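Putative fructosamine-3-kinase (Thermobifida fusca YX, PDB 3F7W) is of unknown function but is probably a fructosamine-type kinase that transfers phosphate from a nucleotide to sugar-modified amines. Local coordinates at residues V168-K173 with T281-L286; E147-P152 with Q259-L264; G217-D222 with A245-G250; A111-G116 with P187-H192. One frame throughout, in Å; residues are numbered along the deposited sequence.

Contact 1: residues V168-K173 with T281-L286; sequences VRLVEK and TARAAL
A282 presses its CB onto the branch point of L170, 3.7 Å from L170 CG, in the middle of the contact between helices 165-176 and 275-286. V171 stands more loosely beside the same methyl, its CG2 4.4 Å from A282 CB, and it also packs on I150 and L154 of helix 141-159. A side chain this short suits two segments whose axes come within 9.3 Å at an angle of 29°. R283 follows, and its CG lies 4.0 Å from L170 CD2, the two side chains crossing at about a right angle. L170 carries its CG anti to the backbone N (chi1 166°), on the side where A282 waits. A turn after A282, L286 reaches back: its CD1 sits 4.0 Å from L170 CD1 and 3.8 Å from K173 CB, while the lysine's end leads away. An alanine in place of L170 would probably open a gap between the helices, with A282 CB, R283 CG and L286 CD1 losing the carbons they pack on. No hydrogen bond crosses between the segments, and R283 and K173 contribute carbon atoms rather than charge. The contact thus depends on apolar fit at the outer side of the helical lobe.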
loop_
_atom_site.group_PDB
_atom_site.type_symbol
_atom_site.label_atom_id
_atom_site.label_comp_id
_atom_site.label_asym_id
_atom_site.label_seq_id
_atom_site.Cartn_x
_atom_site.Cartn_y
_atom_site.Cartn_z
ATOM N N VAL A 168 -10.830 -10.937 -19.606
ATOM C CA VAL A 168 -11.697 -9.813 -19.240
ATOM C C VAL A 168 -13.098 -10.281 -18.869
ATOM O O VAL A 168 -13.645 -9.863 -17.861
ATOM C CB VAL A 168 -11.783 -8.780 -20.384
ATOM C CG1 VAL A 168 -12.896 -7.742 -20.108
ATOM C CG2 VAL A 168 -10.414 -8.100 -20.578
ATOM N N ARG A 169 -13.675 -11.161 -19.684
ATOM C CA ARG A 169 -14.982 -11.725 -19.364
ATOM C C ARG A 169 -14.992 -12.480 -18.035
ATOM O O ARG A 169 -15.962 -12.373 -17.273
ATOM C CB ARG A 169 -15.478 -12.596 -20.500
ATOM C CG ARG A 169 -16.171 -11.779 -21.593
ATOM C CD ARG A 169 -16.926 -12.658 -22.611
ATOM N NE ARG A 169 -16.039 -13.584 -23.320
ATOM C CZ ARG A 169 -15.305 -13.286 -24.397
ATOM N NH1 ARG A 169 -15.326 -12.064 -24.938
ATOM N NH2 ARG A 169 -14.537 -14.227 -24.936
ATOM N N LEU A 170 -13.912 -13.216 -17.751
ATOM C CA LEU A 170 -13.769 -13.926 -16.474
ATOM C C LEU A 170 -13.792 -12.955 -15.296
ATOM O O LEU A 170 -14.503 -13.175 -14.306
ATOM C CB LEU A 170 -12.479 -14.767 -16.449
ATOM C CG LEU A 170 -12.041 -15.295 -15.076
ATOM C CD1 LEU A 170 -13.158 -16.141 -14.411
ATOM C CD2 LEU A 170 -10.719 -16.067 -15.169
ATOM N N VAL A 171 -13.033 -11.864 -15.386
ATOM C CA VAL A 171 -13.039 -10.889 -14.292
ATOM C C VAL A 171 -14.413 -10.210 -14.201
ATOM O O VAL A 171 -14.896 -9.906 -13.110
ATOM C CB VAL A 171 -11.886 -9.850 -14.405
ATOM C CG1 VAL A 171 -12.020 -8.754 -13.308
ATOM C CG2 VAL A 171 -10.546 -10.559 -14.304
ATOM N N GLU A 172 -15.049 -9.992 -15.339
ATOM C CA GLU A 172 -16.383 -9.376 -15.348
ATOM C C GLU A 172 -17.451 -10.263 -14.691
ATOM O O GLU A 172 -18.398 -9.744 -14.116
ATOM C CB GLU A 172 -16.790 -9.011 -16.776
ATOM C CG GLU A 172 -16.046 -7.796 -17.282
ATOM C CD GLU A 172 -16.356 -7.436 -18.718
ATOM O OE1 GLU A 172 -16.687 -8.335 -19.516
ATOM O OE2 GLU A 172 -16.234 -6.236 -19.052
ATOM N N LYS A 173 -17.291 -11.587 -14.782
ATOM C CA LYS A 173 -18.143 -12.533 -14.039
ATOM C C LYS A 173 -18.067 -12.319 -12.530
ATOM O O LYS A 173 -19.091 -12.346 -11.836
ATOM C CB LYS A 173 -17.763 -13.985 -14.353
ATOM C CG LYS A 173 -18.307 -14.478 -15.650
ATOM C CD LYS A 173 -17.953 -15.939 -15.911
ATOM C CE LYS A 173 -18.817 -16.505 -17.040
ATOM N NZ LYS A 173 -18.015 -17.363 -17.937
ATOM N N THR A 281 -6.855 -16.749 -9.702
ATOM C CA THR A 281 -7.453 -16.067 -8.534
ATOM C C THR A 281 -8.919 -15.649 -8.810
ATOM O O THR A 281 -9.792 -15.759 -7.936
ATOM C CB THR A 281 -6.551 -14.875 -8.087
ATOM O OG1 THR A 281 -5.228 -15.360 -7.816
ATOM C CG2 THR A 281 -7.086 -14.173 -6.834
ATOM N N ALA A 282 -9.174 -15.164 -10.026
ATOM C CA ALA A 282 -10.521 -14.851 -10.486
ATOM C C ALA A 282 -11.391 -16.103 -10.447
ATOM O O ALA A 282 -12.497 -16.081 -9.915
ATOM C CB ALA A 282 -10.480 -14.276 -11.906
ATOM N N ARG A 283 -10.889 -17.208 -11.004
ATOM C CA ARG A 283 -11.615 -18.477 -10.917
ATOM C C ARG A 283 -11.930 -18.887 -9.479
ATOM O O ARG A 283 -13.043 -19.328 -9.177
ATOM C CB ARG A 283 -10.829 -19.584 -11.611
ATOM C CG ARG A 283 -10.940 -19.479 -13.096
ATOM C CD ARG A 283 -9.998 -20.391 -13.812
ATOM N NE ARG A 283 -10.337 -20.372 -15.226
ATOM C CZ ARG A 283 -9.493 -20.664 -16.209
ATOM N NH1 ARG A 283 -8.235 -21.029 -15.951
ATOM N NH2 ARG A 283 -9.915 -20.600 -17.467
ATOM N N ALA A 284 -10.939 -18.734 -8.607
ATOM C CA ALA A 284 -11.090 -19.058 -7.194
ATOM C C ALA A 284 -12.131 -18.166 -6.501
ATOM O O ALA A 284 -12.961 -18.655 -5.730
ATOM C CB ALA A 284 -9.726 -18.980 -6.478
ATOM N N ALA A 285 -12.071 -16.861 -6.758
ATOM C CA ALA A 285 -13.082 -15.931 -6.260
ATOM C C ALA A 285 -14.496 -16.358 -6.685
ATOM O O ALA A 285 -15.445 -16.326 -5.891
ATOM C CB ALA A 285 -12.786 -14.506 -6.748
ATOM N N LEU A 286 -14.646 -16.747 -7.943
ATOM C CA LEU A 286 -15.980 -17.120 -8.447
ATOM C C LEU A 286 -16.583 -18.300 -7.706
ATOM O O LEU A 286 -17.794 -18.362 -7.513
ATOM C CB LEU A 286 -15.948 -17.442 -9.934
ATOM C CG LEU A 286 -16.281 -16.318 -10.903
ATOM C CD1 LEU A 286 -16.492 -16.925 -12.297
ATOM C CD2 LEU A 286 -17.519 -15.554 -10.454
#

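Contact 2: residues E147-P152 with Q259-L264; sequences EQRILP and QLHPLL
R149 passes its side chain over H261 at a slant, starting with CB, which is 3.7 Å from H261 ND1. The chain bends at chi2 (-68°), and this turn brings CD over one face of the imidazole, 3.8 Å from the ring centroid and 15° off the normal, a CH-pi contact. Farther out, the guanidinium leaves the histidine behind. NH1 bonds back to Q148 O at 3.0 Å, a carbonyl that P152 cannot serve because its proline nitrogen has no hydrogen; D134 O takes NH1 as well, and N135 takes NH2. The backbone of R149 holds the same ring by its edge: H261 ND1 donates to a lone pair of R149 O at 2.7 Å. Next to it, I150 points CD1 at the other backbone, 3.5 Å from H261 N and 3.8 Å from L260 CB, while its CG2 meets L264 CD1 at 3.7 Å. H261 N, which has no bond to the preceding turn, is taken by Y145 OH. The segments, whose axes make 48°, are both irregular here, and side chains serve backbone groups. The imidazole is gripped by edge and face in a buried setting, and with the arginine so near, a positive charge on H261 would probably be disfavoured.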
loop_
_atom_site.group_PDB
_atom_site.type_symbol
_atom_site.label_atom_id
_atom_site.label_comp_id
_atom_site.label_asym_id
_atom_site.label_seq_id
_atom_site.Cartn_x
_atom_site.Cartn_y
_atom_site.Cartn_z
ATOM N N GLU A 147 -15.527 -0.274 -9.658
ATOM C CA GLU A 147 -15.391 0.884 -10.544
ATOM C C GLU A 147 -14.048 1.609 -10.395
ATOM O O GLU A 147 -13.531 2.174 -11.371
ATOM C CB GLU A 147 -16.515 1.874 -10.283
ATOM C CG GLU A 147 -17.910 1.298 -10.516
ATOM C CD GLU A 147 -19.013 2.176 -9.973
ATOM O OE1 GLU A 147 -18.824 3.392 -9.913
ATOM O OE2 GLU A 147 -20.100 1.665 -9.645
ATOM N N GLN A 148 -13.503 1.581 -9.185
ATOM C CA GLN A 148 -12.258 2.307 -8.853
ATOM C C GLN A 148 -11.025 1.441 -8.557
ATOM O O GLN A 148 -9.899 1.961 -8.569
ATOM C CB GLN A 148 -12.530 3.276 -7.685
ATOM C CG GLN A 148 -13.551 4.332 -8.124
ATOM C CD GLN A 148 -14.013 5.293 -7.038
ATOM O OE1 GLN A 148 -15.163 5.710 -7.085
ATOM N NE2 GLN A 148 -13.122 5.679 -6.084
ATOM N N ARG A 149 -11.216 0.147 -8.283
ATOM C CA ARG A 149 -10.094 -0.742 -7.987
ATOM C C ARG A 149 -9.878 -1.878 -8.997
ATOM O O ARG A 149 -8.765 -2.418 -9.084
ATOM C CB ARG A 149 -10.188 -1.279 -6.551
ATOM C CG ARG A 149 -10.029 -0.176 -5.440
ATOM C CD ARG A 149 -8.614 0.375 -5.406
ATOM N NE ARG A 149 -8.424 1.476 -4.482
ATOM C CZ ARG A 149 -8.690 2.756 -4.755
ATOM N NH1 ARG A 149 -9.202 3.115 -5.927
ATOM N NH2 ARG A 149 -8.445 3.687 -3.845
ATOM N N ILE A 150 -10.919 -2.230 -9.760
ATOM C CA ILE A 150 -10.832 -3.338 -10.718
ATOM C C ILE A 150 -10.887 -2.851 -12.161
ATOM O O ILE A 150 -9.944 -3.085 -12.926
ATOM C CB ILE A 150 -11.931 -4.413 -10.478
ATOM C CG1 ILE A 150 -11.800 -5.023 -9.073
ATOM C CG2 ILE A 150 -11.840 -5.543 -11.566
ATOM C CD1 ILE A 150 -10.455 -5.703 -8.809
ATOM N N LEU A 151 -11.986 -2.202 -12.539
ATOM C CA LEU A 151 -12.238 -1.928 -13.961
ATOM C C LEU A 151 -11.121 -1.104 -14.630
ATOM O O LEU A 151 -10.697 -1.427 -15.744
ATOM C CB LEU A 151 -13.616 -1.283 -14.168
ATOM C CG LEU A 151 -14.812 -2.240 -14.072
ATOM C CD1 LEU A 151 -16.196 -1.523 -14.100
ATOM C CD2 LEU A 151 -14.746 -3.264 -15.200
ATOM N N PRO A 152 -10.654 -0.031 -13.978
ATOM C CA PRO A 152 -9.619 0.764 -14.646
ATOM C C PRO A 152 -8.358 -0.036 -15.048
ATOM O O PRO A 152 -7.849 0.147 -16.161
ATOM C CB PRO A 152 -9.339 1.903 -13.643
ATOM C CG PRO A 152 -10.553 1.984 -12.811
ATOM C CD PRO A 152 -11.054 0.562 -12.694
ATOM N N GLN A 259 -7.521 -9.984 -3.663
ATOM C CA GLN A 259 -6.264 -10.023 -4.373
ATOM C C GLN A 259 -6.393 -9.616 -5.842
ATOM O O GLN A 259 -5.386 -9.435 -6.526
ATOM C CB GLN A 259 -5.656 -11.434 -4.271
ATOM C CG GLN A 259 -5.195 -11.769 -2.851
ATOM C CD GLN A 259 -4.679 -13.182 -2.653
ATOM O OE1 GLN A 259 -5.013 -14.093 -3.415
ATOM N NE2 GLN A 259 -3.908 -13.385 -1.582
ATOM N N LEU A 260 -7.614 -9.451 -6.328
ATOM C CA LEU A 260 -7.811 -9.122 -7.737
ATOM C C LEU A 260 -7.259 -7.745 -8.096
ATOM O O LEU A 260 -6.610 -7.590 -9.131
ATOM C CB LEU A 260 -9.286 -9.257 -8.134
ATOM C CG LEU A 260 -9.836 -10.694 -8.065
ATOM C CD1 LEU A 260 -11.334 -10.705 -8.417
ATOM C CD2 LEU A 260 -9.063 -11.669 -8.956
ATOM N N HIS A 261 -7.471 -6.761 -7.222
ATOM C CA HIS A 261 -6.967 -5.408 -7.481
ATOM C C HIS A 261 -5.435 -5.419 -7.631
ATOM O O HIS A 261 -4.929 -5.000 -8.667
ATOM C CB HIS A 261 -7.412 -4.418 -6.384
ATOM C CG HIS A 261 -6.621 -3.153 -6.373
ATOM N ND1 HIS A 261 -6.672 -2.234 -7.410
ATOM C CD2 HIS A 261 -5.738 -2.661 -5.468
ATOM C CE1 HIS A 261 -5.850 -1.231 -7.136
ATOM N NE2 HIS A 261 -5.268 -1.469 -5.969
ATOM N N PRO A 262 -4.685 -5.884 -6.596
ATOM C CA PRO A 262 -3.221 -5.876 -6.754
ATOM C C PRO A 262 -2.753 -6.681 -7.921
ATOM O O PRO A 262 -1.782 -6.287 -8.567
ATOM C CB PRO A 262 -2.704 -6.488 -5.439
ATOM C CG PRO A 262 -3.862 -7.144 -4.819
ATOM C CD PRO A 262 -5.064 -6.354 -5.261
ATOM N N LEU A 263 -3.410 -7.811 -8.213
ATOM C CA LEU A 263 -2.967 -8.618 -9.344
ATOM C C LEU A 263 -3.132 -7.921 -10.708
ATOM O O LEU A 263 -2.258 -8.046 -11.598
ATOM C CB LEU A 263 -3.629 -10.011 -9.349
ATOM C CG LEU A 263 -3.033 -10.945 -8.274
ATOM C CD1 LEU A 263 -3.943 -12.179 -8.083
ATOM C CD2 LEU A 263 -1.531 -11.348 -8.588
ATOM N N LEU A 264 -4.237 -7.206 -10.878
ATOM C CA LEU A 264 -4.438 -6.396 -12.076
ATOM C C LEU A 264 -3.425 -5.249 -12.206
ATOM O O LEU A 264 -2.942 -4.959 -13.307
ATOM C CB LEU A 264 -5.863 -5.850 -12.121
ATOM C CG LEU A 264 -6.916 -6.910 -12.462
ATOM C CD1 LEU A 264 -8.304 -6.388 -12.059
ATOM C CD2 LEU A 264 -6.884 -7.297 -13.970
#

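Contact 3: residues G217-D222 with A245-G250; sequences GHREAD and APLAEG
R219 and L247 run side by side but head opposite ways, so that one face of the guanidinium is covered by the leucine while its edge turns to the backbone of the loop 245-250. L247 CD2 lies over the centre of that face, 3.9 Å from R219 CZ. In the guanidinium plane two carbonyls are reached side by side: R219 NH1 gives an almost straight bond to A245 O (2.9 Å, 171°), and R219 NH2 bonds P246 O at 2.8 Å from above the plane of that carbonyl. From CG to NE the arginine chain is extended, which carries the flat group across to the loop. E186 makes a salt bridge to NE, and Y241 OH bonds NH1, so the rotation of the flat group is fixed from several directions.

E220 crosses L247 obliquely and packs its CG 3.8 Å from L247 CD2, so the leucine methyl touches both neighbouring side chains. The carboxylate is paired mainly with R254, yet E220 OE2 also accepts from a water, 2.8 Å away, which in turn accepts from A248 N. Behind these residues H218 is the N-cap: its ND1 accepts from E220 N at 3.2 Å and holds the first turn.

The contact thus ties the start of helix 219-229 to the linker between helices 234-244 and 251-270. R219 also leans on H113 of helix 99-114 and A189 of strand 189-191, and G217 bonds to A189 through the backbone.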
loop_
_atom_site.group_PDB
_atom_site.type_symbol
_atom_site.label_atom_id
_atom_site.label_comp_id
_atom_site.label_asym_id
_atom_site.label_seq_id
_atom_site.Cartn_x
_atom_site.Cartn_y
_atom_site.Cartn_z
ATOM N N GLY A 217 -10.577 1.744 2.691
ATOM C CA GLY A 217 -10.673 0.490 1.924
ATOM C C GLY A 217 -11.199 -0.595 2.830
ATOM O O GLY A 217 -11.459 -0.350 4.019
ATOM N N HIS A 218 -11.364 -1.790 2.284
ATOM C CA HIS A 218 -11.719 -2.922 3.094
ATOM C C HIS A 218 -10.465 -3.414 3.781
ATOM O O HIS A 218 -9.454 -3.658 3.135
ATOM C CB HIS A 218 -12.338 -4.027 2.233
ATOM C CG HIS A 218 -13.191 -4.968 3.005
ATOM N ND1 HIS A 218 -12.721 -5.685 4.090
ATOM C CD2 HIS A 218 -14.500 -5.287 2.873
ATOM C CE1 HIS A 218 -13.702 -6.435 4.566
ATOM N NE2 HIS A 218 -14.788 -6.219 3.841
ATOM N N ARG A 219 -10.528 -3.575 5.096
ATOM C CA ARG A 219 -9.344 -4.021 5.846
ATOM C C ARG A 219 -8.824 -5.387 5.376
ATOM O O ARG A 219 -7.644 -5.648 5.465
ATOM C CB ARG A 219 -9.615 -4.024 7.343
ATOM C CG ARG A 219 -10.707 -4.968 7.837
ATOM C CD ARG A 219 -11.372 -4.399 9.118
ATOM N NE ARG A 219 -12.279 -5.347 9.775
ATOM C CZ ARG A 219 -11.980 -6.112 10.831
ATOM N NH1 ARG A 219 -10.783 -6.107 11.384
ATOM N NH2 ARG A 219 -12.903 -6.932 11.333
ATOM N N GLU A 220 -9.717 -6.247 4.864
ATOM C CA GLU A 220 -9.307 -7.531 4.283
ATOM C C GLU A 220 -8.306 -7.374 3.137
ATOM O O GLU A 220 -7.511 -8.265 2.917
ATOM C CB GLU A 220 -10.514 -8.379 3.875
ATOM C CG GLU A 220 -11.312 -8.927 5.110
ATOM C CD GLU A 220 -12.590 -9.686 4.754
ATOM O OE1 GLU A 220 -12.677 -10.302 3.661
ATOM O OE2 GLU A 220 -13.500 -9.686 5.596
ATOM N N ALA A 221 -8.321 -6.226 2.438
ATOM C CA ALA A 221 -7.378 -5.952 1.359
ATOM C C ALA A 221 -5.944 -6.083 1.837
ATOM O O ALA A 221 -5.132 -6.759 1.213
ATOM C CB ALA A 221 -7.617 -4.540 0.740
ATOM N N ASP A 222 -5.622 -5.434 2.948
ATOM C CA ASP A 222 -4.223 -5.427 3.426
ATOM C C ASP A 222 -3.779 -6.832 3.823
ATOM O O ASP A 222 -2.684 -7.275 3.494
ATOM C CB ASP A 222 -4.052 -4.468 4.625
ATOM C CG ASP A 222 -3.844 -2.977 4.210
ATOM O OD1 ASP A 222 -3.714 -2.638 3.010
ATOM O OD2 ASP A 222 -3.814 -2.130 5.138
ATOM N N ALA A 245 -9.286 -7.347 16.561
ATOM C CA ALA A 245 -10.272 -6.873 15.591
ATOM C C ALA A 245 -10.678 -8.029 14.688
ATOM O O ALA A 245 -10.394 -7.999 13.502
ATOM C CB ALA A 245 -9.715 -5.707 14.762
ATOM N N PRO A 246 -11.356 -9.052 15.253
ATOM C CA PRO A 246 -11.667 -10.250 14.476
ATOM C C PRO A 246 -12.301 -9.941 13.129
ATOM O O PRO A 246 -13.250 -9.159 13.050
ATOM C CB PRO A 246 -12.659 -11.017 15.375
ATOM C CG PRO A 246 -13.055 -10.036 16.459
ATOM C CD PRO A 246 -11.870 -9.163 16.627
ATOM N N LEU A 247 -11.781 -10.569 12.085
ATOM C CA LEU A 247 -12.336 -10.421 10.764
ATOM C C LEU A 247 -13.757 -11.055 10.728
ATOM O O LEU A 247 -14.077 -11.957 11.509
ATOM C CB LEU A 247 -11.388 -11.041 9.725
ATOM C CG LEU A 247 -10.063 -10.306 9.454
ATOM C CD1 LEU A 247 -9.154 -11.181 8.639
ATOM C CD2 LEU A 247 -10.288 -8.984 8.731
ATOM N N ALA A 248 -14.599 -10.562 9.826
ATOM C CA ALA A 248 -15.933 -11.102 9.607
ATOM C C ALA A 248 -15.847 -12.549 9.154
ATOM O O ALA A 248 -14.873 -12.959 8.498
ATOM C CB ALA A 248 -16.680 -10.270 8.571
ATOM N N GLU A 249 -16.858 -13.323 9.535
ATOM C CA GLU A 249 -16.917 -14.739 9.230
ATOM C C GLU A 249 -16.730 -14.957 7.724
ATOM O O GLU A 249 -17.297 -14.217 6.913
ATOM C CB GLU A 249 -18.297 -15.280 9.690
ATOM C CG GLU A 249 -18.492 -16.741 9.515
ATOM C CD GLU A 249 -19.837 -17.223 10.063
ATOM O OE1 GLU A 249 -20.721 -16.377 10.359
ATOM O OE2 GLU A 249 -20.004 -18.460 10.197
ATOM N N GLY A 250 -15.947 -15.965 7.354
ATOM C CA GLY A 250 -15.749 -16.309 5.944
ATOM C C GLY A 250 -14.619 -15.560 5.250
ATOM O O GLY A 250 -14.427 -15.691 4.028
HETATM O O HOH W 1 -13.748 -8.439 8.107
#

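Contact 4: residues A111-G116 with P187-H192; sequences AMHLAG and PPARIH. With EDO (1,2-ethanediol), chain I.
H113 and R190 meet closely at the end of helix 99-114, where R190 N donates to a lone pair of H113 O at 3.2 Å. G116 N bonds that oxygen too, so one carbonyl serves both the helix end and the strand. The H113 ring turns its edge to the strand, with CD2 3.3 Å from R190 O, a buried oxygen that finds no hydrogen-bond partner; Y241 and D222 hold the two ring nitrogens. R190 is packed just as tightly: its chain passes the A115 methyl and its NE donates to G116 O at 2.7 Å, while W67 makes a cation-pi contact with the guanidinium and its backbone O accepts from NH1. An alanine in place of R190 would probably leave G116 O without this donor and W67 without its charged partner. Strand 189-191 leads into H192-G193-D194, the HGD sequence that probably opens the catalytic loop, as in aminoglycoside phosphotransferase-like kinases, where protein kinases have HRD.

On the proline side the packing thins. There a 1,2-ethanediol, probably from the crystallisation liquor, bridges two carbonyls, its O2 2.6 Å from P187 O and its O1 2.9 Å from P188 O, and L114 CD1 lies 3.7 Å from its C2.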
loop_
_atom_site.group_PDB
_atom_site.type_symbol
_atom_site.label_atom_id
_atom_site.label_comp_id
_atom_site.label_asym_id
_atom_site.label_seq_id
_atom_site.Cartn_x
_atom_site.Cartn_y
_atom_site.Cartn_z
ATOM N N ALA A 111 -5.061 -1.726 15.010
ATOM C CA ALA A 111 -5.325 -0.365 15.503
ATOM C C ALA A 111 -5.305 0.643 14.339
ATOM O O ALA A 111 -6.106 1.569 14.292
ATOM C CB ALA A 111 -4.307 0.030 16.569
HETATM N N MSE A 112 -4.389 0.416 13.402
HETATM C CA MSE A 112 -4.253 1.243 12.208
HETATM C C MSE A 112 -5.564 1.188 11.416
HETATM O O MSE A 112 -6.148 2.233 11.132
HETATM C CB MSE A 112 -3.100 0.775 11.302
HETATM C CG MSE A 112 -2.937 1.595 10.028
HETATM SE SE MSE A 112 -1.457 0.929 8.978
HETATM C CE MSE A 112 -2.522 -0.427 8.057
ATOM N N HIS A 113 -6.020 -0.013 11.089
ATOM C CA HIS A 113 -7.270 -0.181 10.339
ATOM C C HIS A 113 -8.490 0.429 11.048
ATOM O O HIS A 113 -9.315 1.109 10.425
ATOM C CB HIS A 113 -7.551 -1.651 10.093
ATOM C CG HIS A 113 -6.655 -2.282 9.073
ATOM N ND1 HIS A 113 -6.544 -3.643 8.933
ATOM C CD2 HIS A 113 -5.857 -1.735 8.124
ATOM C CE1 HIS A 113 -5.731 -3.913 7.930
ATOM N NE2 HIS A 113 -5.265 -2.772 7.447
ATOM N N LEU A 114 -8.593 0.181 12.345
ATOM C CA LEU A 114 -9.773 0.583 13.123
ATOM C C LEU A 114 -9.830 2.068 13.492
ATOM O O LEU A 114 -10.830 2.532 14.047
ATOM C CB LEU A 114 -9.928 -0.328 14.347
ATOM C CG LEU A 114 -10.785 -1.594 14.089
ATOM C CD1 LEU A 114 -10.383 -2.379 12.828
ATOM C CD2 LEU A 114 -10.719 -2.500 15.283
ATOM N N ALA A 115 -8.780 2.818 13.195
ATOM C CA ALA A 115 -8.873 4.282 13.199
ATOM C C ALA A 115 -10.049 4.708 12.308
ATOM O O ALA A 115 -10.703 5.689 12.571
ATOM C CB ALA A 115 -7.556 4.887 12.728
ATOM N N GLY A 116 -10.324 3.925 11.262
ATOM C CA GLY A 116 -11.530 4.085 10.474
ATOM C C GLY A 116 -11.509 5.261 9.516
ATOM O O GLY A 116 -10.668 6.142 9.597
ATOM N N PRO A 187 -17.673 -0.955 8.151
ATOM C CA PRO A 187 -17.122 0.376 7.907
ATOM C C PRO A 187 -15.774 0.358 7.184
ATOM O O PRO A 187 -14.989 -0.589 7.350
ATOM C CB PRO A 187 -16.971 0.969 9.319
ATOM C CG PRO A 187 -17.893 0.129 10.198
ATOM C CD PRO A 187 -17.880 -1.224 9.587
ATOM N N PRO A 188 -15.508 1.399 6.382
ATOM C CA PRO A 188 -14.196 1.509 5.746
ATOM C C PRO A 188 -13.086 1.590 6.790
ATOM O O PRO A 188 -13.253 2.235 7.837
ATOM C CB PRO A 188 -14.292 2.801 4.933
ATOM C CG PRO A 188 -15.537 3.433 5.259
ATOM C CD PRO A 188 -16.395 2.529 6.041
ATOM N N ALA A 189 -11.968 0.920 6.484
ATOM C CA ALA A 189 -10.767 0.927 7.296
ATOM C C ALA A 189 -9.730 1.899 6.712
ATOM O O ALA A 189 -9.772 2.218 5.526
ATOM C CB ALA A 189 -10.188 -0.479 7.346
ATOM N N ARG A 190 -8.814 2.371 7.556
ATOM C CA ARG A 190 -7.638 3.087 7.077
ATOM C C ARG A 190 -6.610 2.052 6.651
ATOM O O ARG A 190 -5.898 1.493 7.484
ATOM C CB ARG A 190 -7.029 4.000 8.150
ATOM C CG ARG A 190 -7.928 5.085 8.592
ATOM C CD ARG A 190 -7.186 6.250 9.208
ATOM N NE ARG A 190 -8.187 7.093 9.781
ATOM C CZ ARG A 190 -8.016 8.346 10.143
ATOM N NH1 ARG A 190 -6.824 8.931 10.056
ATOM N NH2 ARG A 190 -9.052 8.992 10.649
ATOM N N ILE A 191 -6.544 1.793 5.362
ATOM C CA ILE A 191 -5.648 0.756 4.850
ATOM C C ILE A 191 -4.403 1.311 4.201
ATOM O O ILE A 191 -4.410 2.417 3.614
ATOM C CB ILE A 191 -6.373 -0.269 3.895
ATOM C CG1 ILE A 191 -6.717 0.310 2.515
ATOM C CG2 ILE A 191 -7.601 -0.865 4.631
ATOM C CD1 ILE A 191 -7.094 -0.796 1.436
ATOM N N HIS A 192 -3.341 0.515 4.292
ATOM C CA HIS A 192 -2.058 0.818 3.677
ATOM C C HIS A 192 -2.169 0.863 2.119
ATOM O O HIS A 192 -1.639 1.768 1.473
ATOM C CB HIS A 192 -1.027 -0.207 4.159
ATOM C CG HIS A 192 0.326 -0.040 3.557
ATOM N ND1 HIS A 192 0.635 -0.519 2.303
ATOM C CD2 HIS A 192 1.460 0.521 4.042
ATOM C CE1 HIS A 192 1.900 -0.237 2.032
ATOM N NE2 HIS A 192 2.422 0.393 3.072
HETATM C C1 EDO I . -13.303 -0.285 11.066
HETATM O O1 EDO I . -12.725 0.796 10.335
HETATM C C2 EDO I . -13.043 -1.596 10.320
HETATM O O2 EDO I . -14.083 -1.893 9.378
#

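How the contacts relate
All four contacts lie in the largely helical part of the chain, and they form two touching pairs. Contact 2 pairs helices 141-159 and 251-270, and contact 1 pairs the helices that follow each of them, 165-176 and 275-286; contact 2 is buried and mixes polar with apolar grip, whereas contact 1, farther out, is purely apolar. Contacts 3 and 4 are partly buried and rely on arginines bonded to loop or helix-end carbonyls. They meet at D222, whose OD2 lies 2.8 Å from both H113 NE2 and H192 N, much as an aspartate of helix F holds the catalytic loop in protein kinases. Contacts 1 and 4 stand farthest apart, about 27 Å between centres.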